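Long-range contact in probable M18-family aminopeptidase 1 (Thermotoga maritima, PDB 2GLF), which probably acts as a metal-dependent aminopeptidase of the M18 family, removing residues from the N-terminal ends of peptides: residues K5-H10 with K433-E438. Sequence-based numbering, arbitrary orientation.
Sequences KNVWHH and KADLFE
Val7 and Trp8, in an Asx turn of the N-terminal loop, close around the methyl group of Ala434 in the first turn of the C-terminal helix 433-449. This is apolar packing with a CH-pi contact at its centre. Ala434 CB lies over one face of the indole, 3.5 Å from the centroid of the five-membered ring and 20° off its normal, offset toward the rim, where NE1 and CE2 are its nearest ring atoms. On the six-membered ring of the indole, Trp8 CH2 comes within 3.8 Å of Lys433 CB, which approaches obliquely. Val7 packs against the same methyl: its CG1, anti to the backbone N (chi1 175°), is 3.5 Å from Ala434 CB. The other branch, CG2, faces the next helical turn and meets Glu438 CB at 4.0 Å.

Hydrogen bonds shape the loop from within. Asn6 OD1 accepts from Trp8 N at 2.9 Å, the Asx bond, while Asn6 O and Val7 O accept from the backbone N of His9 and His10.

The polar ends on the helix find partners elsewhere. Lys433 runs extended beyond CG to salt bridges with Glu235 and Glu17, Asp435 OD2 and OD1 accept from the backbone N of Gly348 and Gly350, and Glu438 OE1 from that of Ile386. The contact thus joins the chain's N-terminal lead-in to its last helix, away from the manganese sites, and reaches the dodecamer interface: Trp8 also packs on Ile191 of a second subunit, and His9 NE2 hydrogen-bonds to Pro192 O of that subunit.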
loop_
_atom_site.group_PDB
_atom_site.type_symbol
_atom_site.label_atom_id
_atom_site.label_comp_id
_atom_site.label_asym_id
_atom_site.label_seq_id
_atom_site.Cartn_x
_atom_site.Cartn_y
_atom_site.Cartn_z
ATOM N N LYS A 5 36.300 -29.859 20.377
ATOM C CA LYS A 5 36.333 -31.316 20.432
ATOM C C LYS A 5 34.928 -31.890 20.492
ATOM O O LYS A 5 34.000 -31.228 20.960
ATOM C CB LYS A 5 37.089 -31.801 21.671
ATOM C CG LYS A 5 38.527 -31.365 21.771
ATOM C CD LYS A 5 39.183 -32.010 22.979
ATOM C CE LYS A 5 40.606 -31.522 23.158
ATOM N NZ LYS A 5 41.406 -31.732 21.921
ATOM N N ASN A 6 34.777 -33.131 20.033
ATOM C CA ASN A 6 33.482 -33.787 20.072
ATOM C C ASN A 6 33.445 -34.743 21.254
ATOM O O ASN A 6 34.246 -35.677 21.344
ATOM C CB ASN A 6 33.205 -34.550 18.774
ATOM C CG ASN A 6 31.776 -35.074 18.700
ATOM O OD1 ASN A 6 31.410 -36.018 19.404
ATOM N ND2 ASN A 6 30.957 -34.451 17.855
ATOM N N VAL A 7 32.507 -34.504 22.162
ATOM C CA VAL A 7 32.375 -35.341 23.339
ATOM C C VAL A 7 32.384 -36.841 23.035
ATOM O O VAL A 7 33.017 -37.608 23.757
ATOM C CB VAL A 7 31.104 -34.973 24.121
ATOM C CG1 VAL A 7 30.906 -35.927 25.283
ATOM C CG2 VAL A 7 31.224 -33.545 24.629
ATOM N N TRP A 8 31.704 -37.262 21.969
ATOM C CA TRP A 8 31.662 -38.687 21.623
ATOM C C TRP A 8 33.046 -39.304 21.432
ATOM O O TRP A 8 33.211 -40.516 21.581
ATOM C CB TRP A 8 30.824 -38.927 20.356
ATOM C CG TRP A 8 29.363 -38.619 20.534
ATOM C CD1 TRP A 8 28.708 -37.499 20.114
ATOM C CD2 TRP A 8 28.392 -39.414 21.230
ATOM N NE1 TRP A 8 27.392 -37.542 20.507
ATOM C CE2 TRP A 8 27.169 -38.706 21.194
ATOM C CE3 TRP A 8 28.438 -40.652 21.884
ATOM C CZ2 TRP A 8 25.997 -39.195 21.787
ATOM C CZ3 TRP A 8 27.277 -41.138 22.472
ATOM C CH2 TRP A 8 26.070 -40.408 22.419
ATOM N N HIS A 9 34.035 -38.476 21.112
ATOM C CA HIS A 9 35.395 -38.963 20.912
ATOM C C HIS A 9 36.264 -38.849 22.166
ATOM O O HIS A 9 37.465 -39.106 22.114
ATOM C CB HIS A 9 36.067 -38.196 19.777
ATOM C CG HIS A 9 35.489 -38.480 18.428
ATOM N ND1 HIS A 9 35.848 -37.771 17.302
ATOM C CD2 HIS A 9 34.591 -39.408 18.019
ATOM C CE1 HIS A 9 35.196 -38.249 16.257
ATOM N NE2 HIS A 9 34.427 -39.243 16.666
ATOM N N HIS A 10 35.664 -38.465 23.290
ATOM C CA HIS A 10 36.422 -38.316 24.525
ATOM C C HIS A 10 35.697 -38.785 25.785
ATOM O O HIS A 10 36.229 -38.618 26.882
ATOM C CB HIS A 10 36.812 -36.850 24.736
ATOM C CG HIS A 10 37.611 -36.261 23.619
ATOM N ND1 HIS A 10 38.826 -36.774 23.220
ATOM C CD2 HIS A 10 37.380 -35.184 22.831
ATOM C CE1 HIS A 10 39.310 -36.037 22.236
ATOM N NE2 HIS A 10 38.452 -35.066 21.981
ATOM N N LYS A 433 23.009 -36.576 23.820
ATOM C CA LYS A 433 23.309 -37.436 24.966
ATOM C C LYS A 433 24.707 -37.103 25.475
ATOM O O LYS A 433 24.953 -37.096 26.680
ATOM C CB LYS A 433 23.269 -38.917 24.578
ATOM C CG LYS A 433 21.888 -39.480 24.386
ATOM C CD LYS A 433 21.959 -40.921 23.945
ATOM C CE LYS A 433 20.570 -41.494 23.748
ATOM N NZ LYS A 433 20.631 -42.921 23.331
ATOM N N ALA A 434 25.620 -36.838 24.545
ATOM C CA ALA A 434 26.993 -36.494 24.901
ATOM C C ALA A 434 27.045 -35.189 25.701
ATOM O O ALA A 434 27.787 -35.086 26.678
ATOM C CB ALA A 434 27.855 -36.378 23.639
ATOM N N ASP A 435 26.258 -34.196 25.294
ATOM C CA ASP A 435 26.257 -32.926 26.009
ATOM C C ASP A 435 25.610 -33.088 27.378
ATOM O O ASP A 435 26.087 -32.539 28.377
ATOM C CB ASP A 435 25.531 -31.840 25.204
ATOM C CG ASP A 435 26.289 -31.435 23.941
ATOM O OD1 ASP A 435 27.537 -31.487 23.935
ATOM O OD2 ASP A 435 25.635 -31.044 22.954
ATOM N N LEU A 436 24.525 -33.851 27.425
ATOM C CA LEU A 436 23.823 -34.096 28.677
ATOM C C LEU A 436 24.849 -34.530 29.730
ATOM O O LEU A 436 24.927 -33.957 30.823
ATOM C CB LEU A 436 22.783 -35.197 28.463
ATOM C CG LEU A 436 21.725 -35.555 29.512
ATOM C CD1 LEU A 436 21.876 -37.019 29.874
ATOM C CD2 LEU A 436 21.833 -34.672 30.743
ATOM N N PHE A 437 25.646 -35.532 29.372
ATOM C CA PHE A 437 26.673 -36.084 30.246
ATOM C C PHE A 437 27.761 -35.076 30.567
ATOM O O PHE A 437 28.104 -34.864 31.731
ATOM C CB PHE A 437 27.313 -37.300 29.580
ATOM C CG PHE A 437 28.263 -38.062 30.471
ATOM C CD1 PHE A 437 27.788 -38.795 31.558
ATOM C CD2 PHE A 437 29.632 -38.058 30.213
ATOM C CE1 PHE A 437 28.656 -39.513 32.373
ATOM C CE2 PHE A 437 30.509 -38.770 31.022
ATOM C CZ PHE A 437 30.018 -39.502 32.107
ATOM N N GLU A 438 28.308 -34.453 29.535
ATOM C CA GLU A 438 29.380 -33.503 29.749
ATOM C C GLU A 438 28.973 -32.333 30.631
ATOM O O GLU A 438 29.812 -31.740 31.315
ATOM C CB GLU A 438 29.911 -32.993 28.416
ATOM C CG GLU A 438 31.276 -32.339 28.546
ATOM C CD GLU A 438 32.339 -33.299 29.049
ATOM O OE1 GLU A 438 33.480 -32.857 29.287
ATOM O OE2 GLU A 438 32.036 -34.497 29.200
#